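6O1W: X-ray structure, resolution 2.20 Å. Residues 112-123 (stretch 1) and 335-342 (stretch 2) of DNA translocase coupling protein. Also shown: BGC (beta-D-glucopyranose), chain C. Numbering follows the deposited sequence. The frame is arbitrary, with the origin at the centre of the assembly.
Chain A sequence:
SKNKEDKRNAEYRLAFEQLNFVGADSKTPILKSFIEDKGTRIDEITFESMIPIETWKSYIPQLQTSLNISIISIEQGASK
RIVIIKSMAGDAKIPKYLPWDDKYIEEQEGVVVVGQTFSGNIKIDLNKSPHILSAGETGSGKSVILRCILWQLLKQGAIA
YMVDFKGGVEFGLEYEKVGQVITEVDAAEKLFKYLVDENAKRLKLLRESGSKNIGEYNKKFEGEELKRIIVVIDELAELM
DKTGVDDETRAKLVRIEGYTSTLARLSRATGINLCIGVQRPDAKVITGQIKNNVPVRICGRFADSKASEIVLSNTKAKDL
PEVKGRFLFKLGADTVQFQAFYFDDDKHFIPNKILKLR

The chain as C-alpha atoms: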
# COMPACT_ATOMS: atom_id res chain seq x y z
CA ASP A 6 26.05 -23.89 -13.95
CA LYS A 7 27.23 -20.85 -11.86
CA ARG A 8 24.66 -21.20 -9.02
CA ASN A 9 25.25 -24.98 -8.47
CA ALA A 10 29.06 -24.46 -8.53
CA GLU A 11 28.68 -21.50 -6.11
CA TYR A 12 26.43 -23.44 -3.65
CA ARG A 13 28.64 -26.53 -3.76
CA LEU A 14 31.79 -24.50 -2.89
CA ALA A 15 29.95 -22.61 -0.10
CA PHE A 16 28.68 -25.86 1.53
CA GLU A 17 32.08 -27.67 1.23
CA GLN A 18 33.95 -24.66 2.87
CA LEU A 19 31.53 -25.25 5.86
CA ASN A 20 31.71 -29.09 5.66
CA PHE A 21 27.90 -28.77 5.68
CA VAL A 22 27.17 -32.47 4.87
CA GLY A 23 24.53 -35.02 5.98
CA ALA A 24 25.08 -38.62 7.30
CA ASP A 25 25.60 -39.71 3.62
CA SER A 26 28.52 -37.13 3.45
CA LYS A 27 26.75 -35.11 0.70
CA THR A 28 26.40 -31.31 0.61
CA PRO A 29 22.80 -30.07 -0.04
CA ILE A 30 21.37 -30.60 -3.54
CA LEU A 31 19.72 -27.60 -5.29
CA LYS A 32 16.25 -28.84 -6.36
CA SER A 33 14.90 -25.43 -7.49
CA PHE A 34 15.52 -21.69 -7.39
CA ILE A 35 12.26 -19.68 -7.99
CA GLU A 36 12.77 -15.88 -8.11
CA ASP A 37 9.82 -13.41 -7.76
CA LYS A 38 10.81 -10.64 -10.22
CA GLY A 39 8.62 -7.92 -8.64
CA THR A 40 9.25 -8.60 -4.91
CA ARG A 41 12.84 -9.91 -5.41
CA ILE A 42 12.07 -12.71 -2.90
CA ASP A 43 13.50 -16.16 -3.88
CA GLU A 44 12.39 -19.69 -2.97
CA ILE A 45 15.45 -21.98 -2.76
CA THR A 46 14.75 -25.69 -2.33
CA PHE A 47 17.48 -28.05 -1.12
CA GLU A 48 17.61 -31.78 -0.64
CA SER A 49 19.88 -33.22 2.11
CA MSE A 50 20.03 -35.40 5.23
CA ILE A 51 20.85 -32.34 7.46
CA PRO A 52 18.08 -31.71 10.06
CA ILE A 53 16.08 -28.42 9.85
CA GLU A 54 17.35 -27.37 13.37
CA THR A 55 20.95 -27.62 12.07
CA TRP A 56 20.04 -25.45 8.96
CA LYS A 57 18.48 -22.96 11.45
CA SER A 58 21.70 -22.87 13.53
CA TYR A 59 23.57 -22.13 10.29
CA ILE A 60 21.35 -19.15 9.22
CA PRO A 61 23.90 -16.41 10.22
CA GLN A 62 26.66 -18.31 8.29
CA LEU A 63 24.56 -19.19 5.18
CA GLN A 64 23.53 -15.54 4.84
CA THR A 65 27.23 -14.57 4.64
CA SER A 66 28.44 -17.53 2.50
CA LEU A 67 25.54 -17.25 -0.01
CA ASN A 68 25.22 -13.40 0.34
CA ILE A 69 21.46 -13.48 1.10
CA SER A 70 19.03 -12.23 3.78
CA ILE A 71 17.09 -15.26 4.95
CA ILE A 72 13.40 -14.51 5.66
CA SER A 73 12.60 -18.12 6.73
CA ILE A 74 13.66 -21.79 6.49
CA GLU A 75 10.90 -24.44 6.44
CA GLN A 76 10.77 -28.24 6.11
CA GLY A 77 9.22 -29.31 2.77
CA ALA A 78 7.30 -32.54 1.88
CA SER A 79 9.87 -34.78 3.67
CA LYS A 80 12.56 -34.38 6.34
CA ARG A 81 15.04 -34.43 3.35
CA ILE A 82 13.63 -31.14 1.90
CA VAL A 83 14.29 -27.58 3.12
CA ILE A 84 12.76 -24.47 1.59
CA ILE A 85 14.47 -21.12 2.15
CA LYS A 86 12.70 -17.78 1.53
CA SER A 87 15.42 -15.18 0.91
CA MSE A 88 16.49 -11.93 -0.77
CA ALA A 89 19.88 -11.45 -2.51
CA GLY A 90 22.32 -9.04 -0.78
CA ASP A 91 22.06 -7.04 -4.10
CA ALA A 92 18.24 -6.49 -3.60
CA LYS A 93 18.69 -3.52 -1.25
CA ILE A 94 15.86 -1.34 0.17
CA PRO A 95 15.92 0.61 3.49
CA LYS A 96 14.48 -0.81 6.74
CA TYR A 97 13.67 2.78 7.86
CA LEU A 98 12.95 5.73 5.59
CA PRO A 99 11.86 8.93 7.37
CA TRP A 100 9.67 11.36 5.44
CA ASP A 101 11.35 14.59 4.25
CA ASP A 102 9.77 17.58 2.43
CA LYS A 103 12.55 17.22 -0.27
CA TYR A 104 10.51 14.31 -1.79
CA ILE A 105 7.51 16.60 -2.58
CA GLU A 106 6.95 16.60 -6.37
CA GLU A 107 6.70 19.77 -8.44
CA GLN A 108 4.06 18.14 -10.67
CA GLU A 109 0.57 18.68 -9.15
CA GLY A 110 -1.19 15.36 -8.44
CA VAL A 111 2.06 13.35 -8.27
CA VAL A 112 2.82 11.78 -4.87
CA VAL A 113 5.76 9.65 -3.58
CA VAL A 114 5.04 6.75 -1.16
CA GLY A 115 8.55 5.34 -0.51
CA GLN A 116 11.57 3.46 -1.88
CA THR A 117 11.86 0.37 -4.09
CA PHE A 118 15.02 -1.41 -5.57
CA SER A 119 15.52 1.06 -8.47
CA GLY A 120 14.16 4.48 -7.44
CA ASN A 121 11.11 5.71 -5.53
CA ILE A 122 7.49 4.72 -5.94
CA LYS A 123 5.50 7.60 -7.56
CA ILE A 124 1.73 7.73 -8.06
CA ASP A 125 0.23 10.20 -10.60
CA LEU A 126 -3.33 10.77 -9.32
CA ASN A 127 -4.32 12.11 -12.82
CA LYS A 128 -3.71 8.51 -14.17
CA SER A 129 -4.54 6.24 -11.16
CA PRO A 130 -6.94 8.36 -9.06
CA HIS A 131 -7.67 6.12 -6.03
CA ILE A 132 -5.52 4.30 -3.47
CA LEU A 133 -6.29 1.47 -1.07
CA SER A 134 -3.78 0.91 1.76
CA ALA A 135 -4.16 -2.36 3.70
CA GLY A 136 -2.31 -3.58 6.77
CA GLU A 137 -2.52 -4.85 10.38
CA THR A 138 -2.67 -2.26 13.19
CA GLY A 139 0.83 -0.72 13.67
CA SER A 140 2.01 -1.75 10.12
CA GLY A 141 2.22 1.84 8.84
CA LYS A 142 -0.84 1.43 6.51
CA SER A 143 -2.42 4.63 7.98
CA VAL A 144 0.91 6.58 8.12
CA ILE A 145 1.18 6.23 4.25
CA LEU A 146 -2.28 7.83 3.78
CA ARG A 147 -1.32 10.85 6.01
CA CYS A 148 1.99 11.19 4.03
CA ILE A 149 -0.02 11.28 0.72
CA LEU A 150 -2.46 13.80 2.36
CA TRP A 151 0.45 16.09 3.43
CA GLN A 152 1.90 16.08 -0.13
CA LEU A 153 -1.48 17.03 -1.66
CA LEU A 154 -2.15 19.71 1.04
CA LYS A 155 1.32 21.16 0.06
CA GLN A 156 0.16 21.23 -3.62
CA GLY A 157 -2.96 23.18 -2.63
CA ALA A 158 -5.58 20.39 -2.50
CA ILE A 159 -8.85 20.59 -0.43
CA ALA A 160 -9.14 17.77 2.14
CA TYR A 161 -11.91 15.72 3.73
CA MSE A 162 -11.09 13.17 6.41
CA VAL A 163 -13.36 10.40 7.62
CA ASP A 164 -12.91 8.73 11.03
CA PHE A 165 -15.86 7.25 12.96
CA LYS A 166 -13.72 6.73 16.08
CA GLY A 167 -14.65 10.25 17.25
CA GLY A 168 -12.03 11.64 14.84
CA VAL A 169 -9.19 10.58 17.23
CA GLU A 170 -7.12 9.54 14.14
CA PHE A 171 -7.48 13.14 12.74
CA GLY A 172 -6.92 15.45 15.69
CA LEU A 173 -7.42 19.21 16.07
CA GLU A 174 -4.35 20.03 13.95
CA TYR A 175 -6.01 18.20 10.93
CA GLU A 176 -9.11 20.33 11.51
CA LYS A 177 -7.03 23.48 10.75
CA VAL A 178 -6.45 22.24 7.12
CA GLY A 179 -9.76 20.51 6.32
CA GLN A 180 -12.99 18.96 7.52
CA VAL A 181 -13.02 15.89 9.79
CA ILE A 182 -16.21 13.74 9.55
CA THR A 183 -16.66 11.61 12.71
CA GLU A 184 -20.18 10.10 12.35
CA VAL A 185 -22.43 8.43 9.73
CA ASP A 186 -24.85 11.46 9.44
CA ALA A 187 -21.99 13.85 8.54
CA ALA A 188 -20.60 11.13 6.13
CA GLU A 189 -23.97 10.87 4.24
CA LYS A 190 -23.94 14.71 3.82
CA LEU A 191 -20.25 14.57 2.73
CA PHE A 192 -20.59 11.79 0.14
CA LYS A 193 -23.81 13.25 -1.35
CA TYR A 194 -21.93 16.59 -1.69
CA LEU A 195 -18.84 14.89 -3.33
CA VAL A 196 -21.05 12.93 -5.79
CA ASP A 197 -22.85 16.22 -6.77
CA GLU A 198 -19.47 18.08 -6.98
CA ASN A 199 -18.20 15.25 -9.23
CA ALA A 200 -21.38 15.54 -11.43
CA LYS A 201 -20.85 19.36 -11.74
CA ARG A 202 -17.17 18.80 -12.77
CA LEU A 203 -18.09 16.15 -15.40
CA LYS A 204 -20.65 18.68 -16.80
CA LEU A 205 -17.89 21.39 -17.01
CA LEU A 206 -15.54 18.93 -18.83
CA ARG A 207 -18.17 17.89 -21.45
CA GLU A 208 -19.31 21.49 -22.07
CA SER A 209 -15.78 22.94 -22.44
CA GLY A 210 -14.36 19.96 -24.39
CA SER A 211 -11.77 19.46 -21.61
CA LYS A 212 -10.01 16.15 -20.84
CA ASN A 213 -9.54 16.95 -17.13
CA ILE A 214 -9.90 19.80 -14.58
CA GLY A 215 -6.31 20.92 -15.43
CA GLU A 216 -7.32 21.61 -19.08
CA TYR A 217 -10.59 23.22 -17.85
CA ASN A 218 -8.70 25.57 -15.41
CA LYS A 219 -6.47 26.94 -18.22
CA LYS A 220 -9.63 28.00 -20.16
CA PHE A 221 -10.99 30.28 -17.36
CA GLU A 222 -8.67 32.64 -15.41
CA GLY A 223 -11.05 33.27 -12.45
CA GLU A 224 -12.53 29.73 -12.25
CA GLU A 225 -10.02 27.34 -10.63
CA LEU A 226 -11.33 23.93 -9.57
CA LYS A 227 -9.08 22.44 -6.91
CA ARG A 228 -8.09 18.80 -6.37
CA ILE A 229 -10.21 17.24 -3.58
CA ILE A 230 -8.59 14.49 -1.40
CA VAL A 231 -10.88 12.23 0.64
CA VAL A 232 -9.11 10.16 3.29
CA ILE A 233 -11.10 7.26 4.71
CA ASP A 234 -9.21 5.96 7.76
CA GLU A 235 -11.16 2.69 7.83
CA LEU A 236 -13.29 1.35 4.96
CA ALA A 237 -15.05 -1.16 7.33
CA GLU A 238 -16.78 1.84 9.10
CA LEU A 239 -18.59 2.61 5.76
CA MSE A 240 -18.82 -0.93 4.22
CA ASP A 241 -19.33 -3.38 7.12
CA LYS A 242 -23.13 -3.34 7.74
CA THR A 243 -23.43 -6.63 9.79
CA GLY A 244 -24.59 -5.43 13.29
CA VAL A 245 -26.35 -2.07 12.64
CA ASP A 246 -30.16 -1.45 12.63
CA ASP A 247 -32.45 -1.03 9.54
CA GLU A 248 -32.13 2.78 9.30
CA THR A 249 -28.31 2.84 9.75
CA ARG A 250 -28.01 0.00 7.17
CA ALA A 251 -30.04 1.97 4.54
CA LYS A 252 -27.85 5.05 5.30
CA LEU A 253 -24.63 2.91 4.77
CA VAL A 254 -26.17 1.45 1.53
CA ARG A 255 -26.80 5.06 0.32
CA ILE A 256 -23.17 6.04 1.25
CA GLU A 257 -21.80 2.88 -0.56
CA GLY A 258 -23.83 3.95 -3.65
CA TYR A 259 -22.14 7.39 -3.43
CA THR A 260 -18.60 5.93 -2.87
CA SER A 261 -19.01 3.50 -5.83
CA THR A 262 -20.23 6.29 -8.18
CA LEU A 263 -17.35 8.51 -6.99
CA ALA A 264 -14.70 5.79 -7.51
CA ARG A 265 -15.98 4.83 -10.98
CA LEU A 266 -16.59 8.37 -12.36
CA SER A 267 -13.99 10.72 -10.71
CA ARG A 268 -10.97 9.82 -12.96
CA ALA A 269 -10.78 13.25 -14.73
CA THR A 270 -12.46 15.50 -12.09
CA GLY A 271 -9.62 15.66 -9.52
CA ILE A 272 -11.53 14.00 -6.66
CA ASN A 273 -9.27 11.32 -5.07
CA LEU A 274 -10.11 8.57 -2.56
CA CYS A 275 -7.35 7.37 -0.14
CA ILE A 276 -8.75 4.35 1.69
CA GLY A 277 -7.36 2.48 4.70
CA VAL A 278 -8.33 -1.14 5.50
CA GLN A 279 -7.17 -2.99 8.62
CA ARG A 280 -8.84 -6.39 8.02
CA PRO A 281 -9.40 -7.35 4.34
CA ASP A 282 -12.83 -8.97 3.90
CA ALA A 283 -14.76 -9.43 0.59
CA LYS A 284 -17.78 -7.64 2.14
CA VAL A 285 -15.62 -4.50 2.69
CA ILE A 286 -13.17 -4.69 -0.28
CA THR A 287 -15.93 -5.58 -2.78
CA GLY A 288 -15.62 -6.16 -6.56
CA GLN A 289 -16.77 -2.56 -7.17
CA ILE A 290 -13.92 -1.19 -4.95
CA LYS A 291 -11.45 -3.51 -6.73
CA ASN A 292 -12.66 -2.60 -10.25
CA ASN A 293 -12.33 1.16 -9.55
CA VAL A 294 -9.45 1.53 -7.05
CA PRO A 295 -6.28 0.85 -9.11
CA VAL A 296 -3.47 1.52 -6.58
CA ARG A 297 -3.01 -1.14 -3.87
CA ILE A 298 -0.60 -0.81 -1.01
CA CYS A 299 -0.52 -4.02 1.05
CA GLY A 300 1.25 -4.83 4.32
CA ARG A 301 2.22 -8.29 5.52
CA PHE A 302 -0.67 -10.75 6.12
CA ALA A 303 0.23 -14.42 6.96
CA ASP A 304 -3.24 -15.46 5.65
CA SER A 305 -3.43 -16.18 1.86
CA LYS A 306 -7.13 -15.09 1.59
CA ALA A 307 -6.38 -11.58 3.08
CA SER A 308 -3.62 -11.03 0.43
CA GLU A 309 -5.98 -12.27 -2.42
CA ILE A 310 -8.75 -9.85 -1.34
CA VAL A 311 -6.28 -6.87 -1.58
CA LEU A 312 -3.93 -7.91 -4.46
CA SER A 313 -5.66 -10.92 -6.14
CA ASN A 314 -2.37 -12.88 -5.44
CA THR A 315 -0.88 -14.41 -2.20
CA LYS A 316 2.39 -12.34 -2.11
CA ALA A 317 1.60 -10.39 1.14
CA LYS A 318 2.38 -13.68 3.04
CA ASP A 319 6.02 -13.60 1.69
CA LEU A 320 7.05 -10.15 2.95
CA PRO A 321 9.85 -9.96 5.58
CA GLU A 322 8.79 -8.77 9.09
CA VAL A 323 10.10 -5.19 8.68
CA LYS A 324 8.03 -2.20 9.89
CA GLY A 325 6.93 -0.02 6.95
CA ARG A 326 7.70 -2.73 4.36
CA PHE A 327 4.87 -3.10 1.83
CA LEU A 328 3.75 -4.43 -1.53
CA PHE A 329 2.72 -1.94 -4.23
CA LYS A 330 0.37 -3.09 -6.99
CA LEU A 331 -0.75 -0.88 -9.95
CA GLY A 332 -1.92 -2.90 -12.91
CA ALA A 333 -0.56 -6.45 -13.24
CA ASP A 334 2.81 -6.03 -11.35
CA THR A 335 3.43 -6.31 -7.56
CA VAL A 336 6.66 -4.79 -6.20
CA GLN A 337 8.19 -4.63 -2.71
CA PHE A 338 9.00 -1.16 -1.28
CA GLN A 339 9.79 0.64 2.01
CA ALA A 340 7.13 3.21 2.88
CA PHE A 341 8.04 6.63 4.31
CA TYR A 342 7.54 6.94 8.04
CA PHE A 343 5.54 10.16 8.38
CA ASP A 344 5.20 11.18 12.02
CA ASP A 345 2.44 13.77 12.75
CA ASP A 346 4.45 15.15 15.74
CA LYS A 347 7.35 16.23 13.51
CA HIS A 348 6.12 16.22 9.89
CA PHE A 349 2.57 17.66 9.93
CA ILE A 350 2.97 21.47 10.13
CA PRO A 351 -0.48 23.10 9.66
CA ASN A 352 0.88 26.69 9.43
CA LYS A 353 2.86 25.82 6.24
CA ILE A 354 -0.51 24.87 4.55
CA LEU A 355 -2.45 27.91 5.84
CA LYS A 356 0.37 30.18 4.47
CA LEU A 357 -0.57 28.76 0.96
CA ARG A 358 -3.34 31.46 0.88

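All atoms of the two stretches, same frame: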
# COMPACT_ATOMS: atom_id res chain seq x y z
N VAL A 112 2.41 12.06 -6.25
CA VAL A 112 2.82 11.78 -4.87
C VAL A 112 3.88 10.66 -4.83
O VAL A 112 3.93 9.83 -5.74
CB VAL A 112 1.60 11.51 -3.94
CG1 VAL A 112 0.60 12.68 -3.98
CG2 VAL A 112 0.90 10.18 -4.27
N VAL A 113 4.73 10.66 -3.80
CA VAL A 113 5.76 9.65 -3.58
C VAL A 113 5.40 8.86 -2.31
O VAL A 113 5.10 9.47 -1.28
CB VAL A 113 7.19 10.27 -3.51
CG1 VAL A 113 8.25 9.18 -3.61
CG2 VAL A 113 7.39 11.30 -4.62
N VAL A 114 5.43 7.51 -2.36
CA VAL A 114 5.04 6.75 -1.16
C VAL A 114 6.22 6.03 -0.45
O VAL A 114 6.05 5.57 0.67
CB VAL A 114 3.85 5.80 -1.42
CG1 VAL A 114 2.60 6.60 -1.74
CG2 VAL A 114 4.16 4.81 -2.54
N GLY A 115 7.38 5.97 -1.09
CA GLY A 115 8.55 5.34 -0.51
C GLY A 115 9.56 4.85 -1.52
O GLY A 115 9.53 5.25 -2.69
N GLN A 116 10.45 3.95 -1.08
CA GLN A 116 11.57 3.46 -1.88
C GLN A 116 11.51 2.01 -2.27
O GLN A 116 11.34 1.17 -1.40
CB GLN A 116 12.90 3.70 -1.13
CG GLN A 116 14.10 3.79 -2.06
CD GLN A 116 15.39 4.09 -1.34
OE1 GLN A 116 15.48 5.01 -0.52
NE2 GLN A 116 16.41 3.34 -1.65
N THR A 117 11.77 1.72 -3.56
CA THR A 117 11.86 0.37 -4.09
C THR A 117 13.36 0.10 -4.47
O THR A 117 14.22 0.87 -4.06
CB THR A 117 10.80 0.10 -5.19
OG1 THR A 117 10.72 -1.32 -5.40
CG2 THR A 117 11.09 0.81 -6.51
N PHE A 118 13.65 -1.00 -5.19
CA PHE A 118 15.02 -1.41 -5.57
C PHE A 118 15.73 -0.41 -6.47
O PHE A 118 16.88 -0.07 -6.21
CB PHE A 118 15.03 -2.83 -6.18
CG PHE A 118 14.34 -3.84 -5.30
CD1 PHE A 118 14.97 -4.35 -4.18
CD2 PHE A 118 13.03 -4.22 -5.56
CE1 PHE A 118 14.32 -5.26 -3.33
CE2 PHE A 118 12.36 -5.11 -4.70
CZ PHE A 118 13.02 -5.63 -3.60
N SER A 119 15.03 0.07 -7.52
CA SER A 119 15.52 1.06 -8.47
C SER A 119 14.58 2.25 -8.41
O SER A 119 13.51 2.22 -9.04
CB SER A 119 15.54 0.50 -9.89
OG SER A 119 16.34 -0.67 -10.00
N GLY A 120 14.93 3.25 -7.60
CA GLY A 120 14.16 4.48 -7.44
C GLY A 120 13.03 4.45 -6.43
O GLY A 120 12.84 3.47 -5.70
N ASN A 121 12.25 5.53 -6.42
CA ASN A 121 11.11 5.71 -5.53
C ASN A 121 9.80 5.35 -6.20
O ASN A 121 9.70 5.33 -7.43
CB ASN A 121 11.05 7.15 -5.02
CG ASN A 121 12.20 7.50 -4.10
OD1 ASN A 121 12.68 6.69 -3.30
ND2 ASN A 121 12.65 8.73 -4.20
N ILE A 122 8.79 5.04 -5.39
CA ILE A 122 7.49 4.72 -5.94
C ILE A 122 6.71 6.02 -6.05
O ILE A 122 6.51 6.69 -5.04
CB ILE A 122 6.75 3.67 -5.05
CG1 ILE A 122 7.53 2.34 -4.97
CG2 ILE A 122 5.29 3.49 -5.48
CD1 ILE A 122 7.39 1.37 -6.09
N LYS A 123 6.29 6.38 -7.28
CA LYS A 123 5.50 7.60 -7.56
C LYS A 123 4.13 7.21 -8.07
O LYS A 123 4.01 6.21 -8.80
CB LYS A 123 6.19 8.53 -8.57
CG LYS A 123 7.55 9.06 -8.09
CD LYS A 123 8.14 10.10 -9.01
CE LYS A 123 9.58 10.36 -8.64
NZ LYS A 123 10.26 11.23 -9.64
N THR A 335 3.37 -6.49 -9.01
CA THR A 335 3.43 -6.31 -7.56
C THR A 335 4.88 -6.16 -7.16
O THR A 335 5.66 -7.07 -7.38
CB THR A 335 2.76 -7.50 -6.79
OG1 THR A 335 1.43 -7.68 -7.24
CG2 THR A 335 2.75 -7.30 -5.27
N VAL A 336 5.26 -5.01 -6.60
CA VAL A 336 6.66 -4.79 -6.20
C VAL A 336 6.77 -4.53 -4.70
O VAL A 336 5.85 -4.00 -4.09
CB VAL A 336 7.40 -3.70 -7.04
CG1 VAL A 336 7.27 -3.96 -8.55
CG2 VAL A 336 6.94 -2.30 -6.69
N GLN A 337 7.92 -4.87 -4.12
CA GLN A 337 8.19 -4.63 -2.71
C GLN A 337 8.81 -3.22 -2.58
O GLN A 337 9.61 -2.82 -3.42
CB GLN A 337 9.15 -5.74 -2.17
CG GLN A 337 9.44 -5.63 -0.69
CD GLN A 337 10.31 -6.72 -0.08
OE1 GLN A 337 10.83 -7.66 -0.70
NE2 GLN A 337 10.48 -6.60 1.20
N PHE A 338 8.42 -2.48 -1.55
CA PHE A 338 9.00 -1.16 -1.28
C PHE A 338 8.93 -0.85 0.20
O PHE A 338 8.08 -1.43 0.90
CB PHE A 338 8.27 -0.04 -2.09
CG PHE A 338 6.98 0.47 -1.50
CD1 PHE A 338 5.79 -0.25 -1.65
CD2 PHE A 338 6.93 1.69 -0.83
CE1 PHE A 338 4.58 0.25 -1.14
CE2 PHE A 338 5.72 2.18 -0.31
CZ PHE A 338 4.56 1.44 -0.45
N GLN A 339 9.78 0.11 0.65
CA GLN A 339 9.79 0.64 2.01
C GLN A 339 9.04 1.96 1.99
O GLN A 339 9.43 2.88 1.30
CB GLN A 339 11.24 0.90 2.51
CG GLN A 339 11.34 1.30 4.01
CD GLN A 339 10.83 0.25 4.98
OE1 GLN A 339 10.84 -0.95 4.72
NE2 GLN A 339 10.35 0.69 6.15
N ALA A 340 7.97 2.03 2.76
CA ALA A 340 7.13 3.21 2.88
C ALA A 340 7.79 4.23 3.78
O ALA A 340 8.45 3.87 4.75
CB ALA A 340 5.78 2.82 3.48
N PHE A 341 7.57 5.52 3.49
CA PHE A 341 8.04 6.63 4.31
C PHE A 341 7.38 6.56 5.67
O PHE A 341 6.19 6.24 5.78
CB PHE A 341 7.64 7.99 3.70
CG PHE A 341 8.32 8.35 2.41
CD1 PHE A 341 9.71 8.44 2.35
CD2 PHE A 341 7.59 8.65 1.28
CE1 PHE A 341 10.34 8.77 1.15
CE2 PHE A 341 8.22 9.01 0.09
CZ PHE A 341 9.60 9.07 0.03
N TYR A 342 8.15 6.86 6.72
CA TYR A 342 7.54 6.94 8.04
C TYR A 342 7.30 8.42 8.24
O TYR A 342 8.24 9.23 8.22
CB TYR A 342 8.39 6.31 9.17
CG TYR A 342 7.70 6.43 10.51
CD1 TYR A 342 6.50 5.77 10.77
CD2 TYR A 342 8.21 7.27 11.50
CE1 TYR A 342 5.82 5.94 11.98
CE2 TYR A 342 7.56 7.41 12.73
CZ TYR A 342 6.36 6.76 12.96
OH TYR A 342 5.72 6.92 14.16
C2 BGC C . 6.60 1.35 -10.37
C3 BGC C . 7.96 1.96 -10.04
C4 BGC C . 8.10 3.30 -10.74
C5 BGC C . 7.13 4.29 -10.11
C6 BGC C . 6.79 5.48 -10.98
C1 BGC C . 5.50 2.42 -10.42
O1 BGC C . 5.13 2.63 -11.74
O2 BGC C . 6.25 0.35 -9.42
O3 BGC C . 9.00 1.07 -10.44
O4 BGC C . 9.43 3.81 -10.63
O5 BGC C . 5.90 3.63 -9.74
O6 BGC C . 5.89 5.18 -12.05

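Stretch 1 folds back on itself as a hairpin, and its first strand lies against the strand of stretch 2 over a short antiparallel register, with Gly 115 opposite Ala 340 and Gln 116 opposite Gln 339. The two strands run at 106° to each other, so the backbone pairing is brief and side chains supply much of the remaining contact. Together the stretches bury 536 Å², counting both sides.

Contact begins at Val 113. Val 113 CG1 packs 3.7 Å from CE2 of Phe 341, while the carbonyl oxygen meets the edge of the same ring, 3.4 Å from Val 113 O to Phe 341 CE2. At Val 114 the backbone takes over: Phe 341 N donates a hydrogen bond to Val 114 O (3.2 Å), and the same oxygen receives a CA-H...O contact from Ala 340 CA at 3.4 Å. Although the CA-to-CB bond of Val 114 points away from stretch 2, its branched side chain still brings Val 114 CG2 to 3.8 Å from Phe 338 CE2, adding a buried apolar contact.

Gly 115 is closely packed. Gly 115 CA sits over one face of the Phe 341 ring, 3.8 Å from the ring centroid and 14° off the normal, in a CH-pi contact, and also approaches Gln 339 O at 3.2 Å. A CB on Gly 115 would fall about 2.1 Å from Gln 339 O and would also collide with Ala 340 CA and Phe 338 CD2. The backbone angles, 155°/-162°, independently call for glycine, since a CB would press against the preceding carbonyl oxygen.

Gln 116 forms the reciprocal pair of the ladder: Gln 116 N donates to Gln 339 O and Gln 339 N to Gln 116 O, both at 2.8 Å. The two glutamine side chains start from the same face of the sheet, but their ends lead away from the opposing stretch; the amide of Gln 339 is satisfied by hydrogen bonds elsewhere in the structure.

Thr 117 continues the attachment through its side chain. With chi1 in the t rotamer, Thr 117 OG1 donates to Gln 337 O at 2.7 Å, giving this buried hydroxyl a partner, while Thr 117 CB packs 4.0 Å from Phe 338 CB. Phe 118 starts sideways, but its m rotamer brings the ring closer, with Phe 118 CZ 4.1 Å from Gln 337 CB.

Ser 119 and Gly 120 form the exposed turn and do not touch stretch 2; the positive phi of Gly 120 favours glycine. The chain returns through Asn 121 to Ile 122, whose backbone is tied to the first strand by hydrogen bonds from Val 114 N to Ile 122 O (3.0 Å) and from Ile 122 N to Gly 115 O (2.8 Å). The side chain of Ile 122 points toward stretch 2, placing Ile 122 CG1 3.8 Å from Phe 338 CB and Ile 122 CD1 3.7 Å from Val 336 CG2. Ile 122 CD1 also lies 3.7 Å from O2 of the glucopyranose.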